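Local coordinates for protein haloperoxidase (Corallina officinalis, PDB 1QHB) that uses hydrogen peroxide and a vanadate cofactor to brominate organic substrates, working as a dodecamer that also binds calcium, at residues Arg225-Gly230 / His551-Gln556; Leu391-Tyr396 / Leu560-Gln565; Gly484-Ala489 / Asn540-Arg545. All coordinates share one frame; numbering follows the deposited sequence.

Contact 1: residues Arg225-Gly230 / His551-Gln556; sequences RGILPG and HYFSDQ. With PO4 (phosphate ion), chain G.
F553 meets I227 and G226 with the edge of its ring, and this one aromatic side chain carries nearly all of the contact between loop 225-230 and the start of helix 553-574. The ring's far end, CZ, lies 4.0 Å from I227 CD1, which sits close to the ring plane, and the two side chains cross at about a right angle. On the same rim, G226 CA stands 4.2 Å from F553 CE1, so the loop backbone itself meets the aromatic edge. F553 reaches across because CG is anti to the backbone N (chi1 -172°), which extends the ring from the first turn of the helix; E158 of helix 153-167 also touches it.

The same short segment turns a second, polar face the other way. H551 gives its ND1 hydrogen to D555 OD2 at 2.6 Å, within 4° of its own ring plane, while the backbone N of Y552, the N-cap residue, reaches that oxygen from the opposite face of the carboxylate at 3.1 Å. S480 adds a further bond to D555 OD2, and R404 forms a salt bridge with D555 OD1. Held in this way, H551 NE2 bonds to phosphate O4 at 3.1 Å and, weakly, to O1, in the site where this residue probably binds vanadate. The example separates two kinds of chemistry at a helix start: van der Waals contact alone ties the loop to F553, whereas a carboxylate hydrogen bond fixes the rotation of the imidazole facing the anion.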
# COMPACT_ATOMS: atom_id res chain seq x y z
N ARG A 225 38.57 -41.07 12.63
CA ARG A 225 38.23 -40.35 11.41
C ARG A 225 36.80 -39.81 11.50
O ARG A 225 36.06 -40.21 12.38
CB ARG A 225 38.33 -41.28 10.19
CG ARG A 225 39.79 -41.72 9.95
CD ARG A 225 39.93 -42.24 8.54
NE ARG A 225 41.22 -42.83 8.29
CZ ARG A 225 41.81 -42.89 7.08
NH1 ARG A 225 41.26 -42.37 6.01
NH2 ARG A 225 42.99 -43.51 7.00
N GLY A 226 36.45 -38.93 10.56
CA GLY A 226 35.09 -38.36 10.53
C GLY A 226 34.33 -39.27 9.53
O GLY A 226 34.91 -40.27 9.09
N ILE A 227 33.11 -38.91 9.19
CA ILE A 227 32.29 -39.70 8.30
C ILE A 227 31.81 -38.94 7.07
O ILE A 227 30.86 -39.38 6.43
CB ILE A 227 31.02 -40.22 9.04
CG1 ILE A 227 30.22 -39.05 9.62
CG2 ILE A 227 31.45 -41.21 10.10
CD1 ILE A 227 28.98 -39.47 10.41
N LEU A 228 32.36 -37.79 6.72
CA LEU A 228 31.99 -37.11 5.50
C LEU A 228 32.49 -38.00 4.37
O LEU A 228 33.49 -38.65 4.55
CB LEU A 228 32.67 -35.72 5.36
CG LEU A 228 32.22 -34.77 6.47
CD1 LEU A 228 32.82 -33.40 6.34
CD2 LEU A 228 30.69 -34.69 6.48
N PRO A 229 31.78 -38.05 3.26
CA PRO A 229 32.17 -38.86 2.14
C PRO A 229 33.57 -38.43 1.69
O PRO A 229 33.75 -37.24 1.41
CB PRO A 229 31.14 -38.59 1.04
CG PRO A 229 30.02 -37.94 1.75
CD PRO A 229 30.49 -37.33 3.04
N GLY A 230 34.47 -39.40 1.63
CA GLY A 230 35.83 -39.05 1.17
C GLY A 230 36.81 -39.17 2.34
O GLY A 230 37.98 -39.52 2.09
N HIS A 551 36.15 -30.73 21.99
CA HIS A 551 34.85 -31.00 21.41
C HIS A 551 34.56 -32.50 21.42
O HIS A 551 35.50 -33.32 21.46
CB HIS A 551 34.81 -30.56 19.91
CG HIS A 551 34.38 -29.12 19.84
ND1 HIS A 551 33.18 -28.69 20.36
CD2 HIS A 551 35.04 -28.03 19.44
CE1 HIS A 551 33.11 -27.37 20.19
NE2 HIS A 551 34.23 -26.94 19.66
N TYR A 552 33.30 -32.85 21.25
CA TYR A 552 32.93 -34.25 21.07
C TYR A 552 32.63 -34.53 19.62
O TYR A 552 32.32 -33.56 18.88
CB TYR A 552 31.60 -34.53 21.80
CG TYR A 552 31.51 -34.02 23.21
CD1 TYR A 552 31.12 -32.72 23.50
CD2 TYR A 552 31.79 -34.89 24.26
CE1 TYR A 552 31.01 -32.25 24.79
CE2 TYR A 552 31.65 -34.43 25.58
CZ TYR A 552 31.27 -33.13 25.82
OH TYR A 552 31.14 -32.74 27.13
N PHE A 553 32.56 -35.78 19.19
CA PHE A 553 32.16 -36.06 17.79
C PHE A 553 30.90 -35.35 17.32
O PHE A 553 30.85 -34.77 16.22
CB PHE A 553 31.98 -37.58 17.65
CG PHE A 553 31.75 -37.94 16.19
CD1 PHE A 553 32.81 -38.07 15.32
CD2 PHE A 553 30.46 -38.13 15.69
CE1 PHE A 553 32.62 -38.39 13.98
CE2 PHE A 553 30.29 -38.44 14.39
CZ PHE A 553 31.34 -38.58 13.51
N SER A 554 29.80 -35.39 18.05
CA SER A 554 28.49 -34.87 17.69
C SER A 554 28.49 -33.36 17.51
O SER A 554 27.80 -32.82 16.62
CB SER A 554 27.41 -35.25 18.73
OG SER A 554 27.89 -34.82 20.03
N ASP A 555 29.32 -32.61 18.22
CA ASP A 555 29.48 -31.21 18.05
C ASP A 555 29.98 -30.90 16.62
O ASP A 555 29.57 -29.92 15.98
CB ASP A 555 30.63 -30.65 18.95
CG ASP A 555 30.37 -30.71 20.44
OD1 ASP A 555 29.21 -30.89 20.93
OD2 ASP A 555 31.40 -30.45 21.15
N GLN A 556 30.97 -31.68 16.19
CA GLN A 556 31.59 -31.48 14.89
C GLN A 556 30.67 -31.83 13.73
O GLN A 556 30.41 -31.04 12.81
CB GLN A 556 32.92 -32.29 14.80
CG GLN A 556 33.90 -31.97 15.91
CD GLN A 556 33.94 -30.53 16.36
OE1 GLN A 556 33.06 -30.02 17.04
NE2 GLN A 556 34.93 -29.74 16.04
P PO4 G . 35.55 -24.01 18.81
O1 PO4 G . 36.03 -24.62 20.09
O2 PO4 G . 35.95 -24.83 17.63
O3 PO4 G . 36.09 -22.65 18.70
O4 PO4 G . 34.04 -23.98 18.90

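Contact 2: residues Leu391-Tyr396 / Leu560-Gln565; sequences LKAVRY and LLLGEQ
L562 pushes one branch, CD2, against the methyl of A393 and the backbone beside it. CD2 lies 4.1 Å from A393 CB and equally 4.1 Å from V394 N, so the methyl rests on the joint between two successive residues of the opposing helix. The CB of V394 is a little more distant, at 4.4 Å from L562 CD2. With CG anti to its backbone N (chi1 177°), the leucine stretches straight across the gap, and the short side chain of A393 leaves room for it; the nearest CA atoms, of V394 and L562, are 7.9 Å apart.

Here helix 376-402 meets helix 553-574 within the largely helical core that vanadium haloperoxidases share with the PAP2 acid phosphatases, and the side chains that meet are all apolar. Each partner also leans on a third helix, 484-499: V394 touches V487, L391 touches V488 and L560 touches A489. V142, in a loop, adds to the surroundings of L562.

Helix 376-402 has other duties around its circumference. K392 forms a salt bridge with D133, and L391 and R395 pack on V372 of a second subunit, which brings this helix to an interface of the dodecamer. One turn beyond V394 the same helix carries K398, whose amino group binds the phosphate in the vanadate site.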
# COMPACT_ATOMS: atom_id res chain seq x y z
N LEU A 391 29.39 -18.35 11.78
CA LEU A 391 29.70 -18.23 13.21
C LEU A 391 28.52 -17.64 13.96
O LEU A 391 28.24 -18.08 15.09
CB LEU A 391 30.96 -17.39 13.49
CG LEU A 391 32.30 -18.02 13.10
CD1 LEU A 391 33.39 -16.95 13.10
CD2 LEU A 391 32.57 -19.12 14.12
N LYS A 392 27.80 -16.70 13.36
CA LYS A 392 26.65 -16.11 14.01
C LYS A 392 25.62 -17.19 14.28
O LYS A 392 25.13 -17.25 15.41
CB LYS A 392 26.01 -14.96 13.23
CG LYS A 392 26.80 -13.64 13.29
CD LYS A 392 26.26 -12.68 12.23
CE LYS A 392 27.26 -11.56 11.94
NZ LYS A 392 26.53 -10.50 11.15
N ALA A 393 25.40 -18.09 13.33
CA ALA A 393 24.47 -19.19 13.56
C ALA A 393 24.94 -20.12 14.66
O ALA A 393 24.14 -20.51 15.52
CB ALA A 393 24.26 -20.01 12.28
N VAL A 394 26.24 -20.48 14.66
CA VAL A 394 26.66 -21.45 15.71
C VAL A 394 26.72 -20.77 17.07
O VAL A 394 26.53 -21.51 18.07
CB VAL A 394 27.98 -22.18 15.36
CG1 VAL A 394 29.21 -21.42 15.79
CG2 VAL A 394 27.99 -23.56 15.98
N ARG A 395 26.90 -19.48 17.16
CA ARG A 395 26.88 -18.81 18.47
C ARG A 395 25.48 -18.82 19.08
O ARG A 395 25.25 -18.96 20.26
CB ARG A 395 27.43 -17.36 18.34
CG ARG A 395 28.94 -17.36 18.12
CD ARG A 395 29.70 -17.46 19.43
NE ARG A 395 31.05 -18.06 19.23
CZ ARG A 395 32.13 -17.51 19.80
NH1 ARG A 395 32.01 -16.39 20.52
NH2 ARG A 395 33.32 -18.03 19.64
N TYR A 396 24.42 -18.73 18.29
CA TYR A 396 23.06 -18.82 18.72
C TYR A 396 22.84 -20.22 19.31
O TYR A 396 22.26 -20.37 20.37
CB TYR A 396 22.10 -18.52 17.58
CG TYR A 396 20.65 -18.58 18.01
CD1 TYR A 396 20.13 -17.65 18.92
CD2 TYR A 396 19.83 -19.57 17.49
CE1 TYR A 396 18.79 -17.73 19.31
CE2 TYR A 396 18.50 -19.64 17.89
CZ TYR A 396 17.98 -18.73 18.79
OH TYR A 396 16.65 -18.84 19.10
N LEU A 560 29.09 -29.22 10.98
CA LEU A 560 29.42 -29.28 9.56
C LEU A 560 28.10 -29.16 8.77
O LEU A 560 28.07 -28.37 7.84
CB LEU A 560 30.13 -30.62 9.22
CG LEU A 560 31.58 -30.63 9.78
CD1 LEU A 560 32.11 -32.05 9.85
CD2 LEU A 560 32.43 -29.77 8.87
N LEU A 561 27.05 -29.90 9.15
CA LEU A 561 25.81 -29.75 8.41
C LEU A 561 25.23 -28.34 8.48
O LEU A 561 24.71 -27.86 7.47
CB LEU A 561 24.73 -30.73 8.92
CG LEU A 561 25.12 -32.20 8.90
CD1 LEU A 561 23.89 -33.06 9.29
CD2 LEU A 561 25.63 -32.62 7.55
N LEU A 562 25.36 -27.68 9.63
CA LEU A 562 24.81 -26.32 9.76
C LEU A 562 25.54 -25.34 8.87
O LEU A 562 24.85 -24.50 8.22
CB LEU A 562 24.86 -25.85 11.22
CG LEU A 562 24.40 -24.45 11.58
CD1 LEU A 562 22.88 -24.39 11.46
CD2 LEU A 562 24.80 -23.97 12.97
N GLY A 563 26.87 -25.47 8.74
CA GLY A 563 27.61 -24.52 7.94
C GLY A 563 27.30 -24.73 6.47
O GLY A 563 27.34 -23.79 5.65
N GLU A 564 27.06 -25.97 6.11
CA GLU A 564 26.68 -26.30 4.74
C GLU A 564 25.39 -25.55 4.38
O GLU A 564 25.30 -24.99 3.28
CB GLU A 564 26.38 -27.80 4.60
CG GLU A 564 25.96 -28.18 3.18
CD GLU A 564 25.78 -29.67 3.02
OE1 GLU A 564 24.98 -30.26 3.79
OE2 GLU A 564 26.40 -30.26 2.14
N GLN A 565 24.38 -25.54 5.26
CA GLN A 565 23.13 -24.84 5.00
C GLN A 565 23.32 -23.33 4.84
O GLN A 565 22.59 -22.63 4.12
CB GLN A 565 22.13 -25.00 6.17
CG GLN A 565 21.57 -26.40 6.38
CD GLN A 565 20.85 -26.61 7.70
OE1 GLN A 565 19.94 -25.89 8.09
NE2 GLN A 565 21.26 -27.66 8.44

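Contact 3: residues Gly484-Ala489 / Asn540-Arg545; sequences GHAVVA and NVAIGR. With PO4 (phosphate ion), chain G.
H485, probably an active-site residue, and R545 lie one over the other beside the phosphate. R545 CD sits 3.6 Å from the centroid of the H485 ring, a CH-pi contact over its face, and the guanidinium lies over the ND1–CE1 side, its plane only 16° from that of the imidazole. Both then turn polar atoms to the anion: H485 ND1 bonds to phosphate O2 at 2.9 Å and R545 NH2 to O1 at 2.8 Å. Bends at chi2 and chi3 fold the arginine back over the ring. At the first turn of helix 484-499, G484 N adds a bond to O4 of 2.9 Å.

Behind this shell, D333 is hydrogen-bonded to H485 NE2 and V541 CG1 meets the ring edge. Segments 484-489 and 540-545 run antiparallel (172°), their axes 8.6 Å apart, an approach permitted by small residues: A486 CB touches A542 CB at 4.0 Å.

With an alanine at R545 the guanidinium is gone, and phosphate O1 would probably be held less firmly and the H485 ring be freer to turn. R545, R406, K398 and the helix start at G484, converging on one anion, imply an oxyanion pocket, consistent with vanadate as its natural occupant.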
# COMPACT_ATOMS: atom_id res chain seq x y z
N GLY A 484 32.81 -23.59 16.35
CA GLY A 484 33.18 -22.54 15.42
C GLY A 484 34.04 -23.08 14.31
O GLY A 484 33.84 -22.75 13.13
N HIS A 485 35.01 -23.94 14.62
CA HIS A 485 35.87 -24.52 13.56
C HIS A 485 35.07 -25.36 12.58
O HIS A 485 35.17 -25.26 11.36
CB HIS A 485 36.89 -25.47 14.28
CG HIS A 485 38.08 -24.69 14.75
ND1 HIS A 485 38.19 -24.01 15.93
CD2 HIS A 485 39.26 -24.50 14.12
CE1 HIS A 485 39.37 -23.41 15.99
NE2 HIS A 485 40.06 -23.72 14.92
N ALA A 486 34.24 -26.25 13.12
CA ALA A 486 33.43 -27.11 12.27
C ALA A 486 32.34 -26.37 11.51
O ALA A 486 32.13 -26.71 10.33
CB ALA A 486 32.87 -28.27 13.06
N VAL A 487 31.76 -25.28 12.10
CA VAL A 487 30.73 -24.62 11.29
C VAL A 487 31.35 -23.93 10.10
O VAL A 487 30.82 -23.80 9.00
CB VAL A 487 29.83 -23.68 12.12
CG1 VAL A 487 30.50 -22.32 12.39
CG2 VAL A 487 28.56 -23.39 11.31
N VAL A 488 32.53 -23.35 10.30
CA VAL A 488 33.26 -22.64 9.26
C VAL A 488 33.77 -23.63 8.22
O VAL A 488 33.73 -23.33 7.03
CB VAL A 488 34.39 -21.79 9.84
CG1 VAL A 488 35.34 -21.27 8.77
CG2 VAL A 488 33.80 -20.62 10.63
N ALA A 489 34.25 -24.79 8.69
CA ALA A 489 34.74 -25.81 7.77
C ALA A 489 33.59 -26.14 6.80
O ALA A 489 33.78 -26.12 5.59
CB ALA A 489 35.20 -27.08 8.51
N ASN A 540 39.37 -33.15 9.08
CA ASN A 540 40.65 -33.07 9.80
C ASN A 540 40.69 -31.88 10.76
O ASN A 540 41.12 -31.91 11.92
CB ASN A 540 41.76 -32.87 8.77
CG ASN A 540 42.20 -34.04 7.93
OD1 ASN A 540 42.92 -33.80 6.97
ND2 ASN A 540 41.83 -35.28 8.22
N VAL A 541 40.22 -30.71 10.28
CA VAL A 541 40.22 -29.54 11.16
C VAL A 541 39.23 -29.72 12.30
O VAL A 541 39.55 -29.41 13.45
CB VAL A 541 39.93 -28.28 10.35
CG1 VAL A 541 39.72 -27.06 11.25
CG2 VAL A 541 41.04 -28.10 9.32
N ALA A 542 38.04 -30.23 12.09
CA ALA A 542 37.01 -30.42 13.09
C ALA A 542 37.43 -31.48 14.09
O ALA A 542 37.33 -31.21 15.30
CB ALA A 542 35.73 -30.93 12.35
N ILE A 543 37.92 -32.63 13.57
CA ILE A 543 38.35 -33.70 14.48
C ILE A 543 39.64 -33.29 15.21
O ILE A 543 39.87 -33.64 16.36
CB ILE A 543 38.58 -35.05 13.80
CG1 ILE A 543 37.38 -35.60 13.06
CG2 ILE A 543 39.12 -36.06 14.83
CD1 ILE A 543 36.11 -35.87 13.83
N GLY A 544 40.46 -32.44 14.60
CA GLY A 544 41.60 -31.91 15.35
C GLY A 544 41.14 -31.29 16.68
O GLY A 544 41.91 -31.33 17.64
N ARG A 545 39.95 -30.65 16.78
CA ARG A 545 39.54 -30.00 18.02
C ARG A 545 39.21 -31.04 19.10
O ARG A 545 39.54 -30.91 20.28
CB ARG A 545 38.37 -29.02 17.87
CG ARG A 545 38.55 -27.92 16.81
CD ARG A 545 39.54 -26.88 17.27
NE ARG A 545 38.90 -26.09 18.31
CZ ARG A 545 39.52 -25.16 19.07
NH1 ARG A 545 40.78 -24.94 18.82
NH2 ARG A 545 38.81 -24.53 19.98
P PO4 G . 35.55 -24.01 18.81
O1 PO4 G . 36.03 -24.62 20.09
O2 PO4 G . 35.95 -24.83 17.63
O3 PO4 G . 36.09 -22.65 18.70
O4 PO4 G . 34.04 -23.98 18.90

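In the fold
Helix 553-574 joins the three contacts. It supplies one side of contacts 1 and 2, whose centres are 15 Å apart and which touch where L228 CD1 meets L560 CD1 at 3.8 Å. Contact 3 lies about 9 Å from contact 1 and 12 Å from contact 2, centre to centre, and is nested in the sequence inside the loops both of them close. Q556 NE2 probably bonds to A542 O, 2.9 Å away, linking contact 1 to contact 3, while G563 CA packs on V487 CG2 at 3.7 Å to link contacts 2 and 3. Contacts 1 and 3 share the phosphate, whose site R406, K398 and S483 complete; contact 2 stands one layer behind.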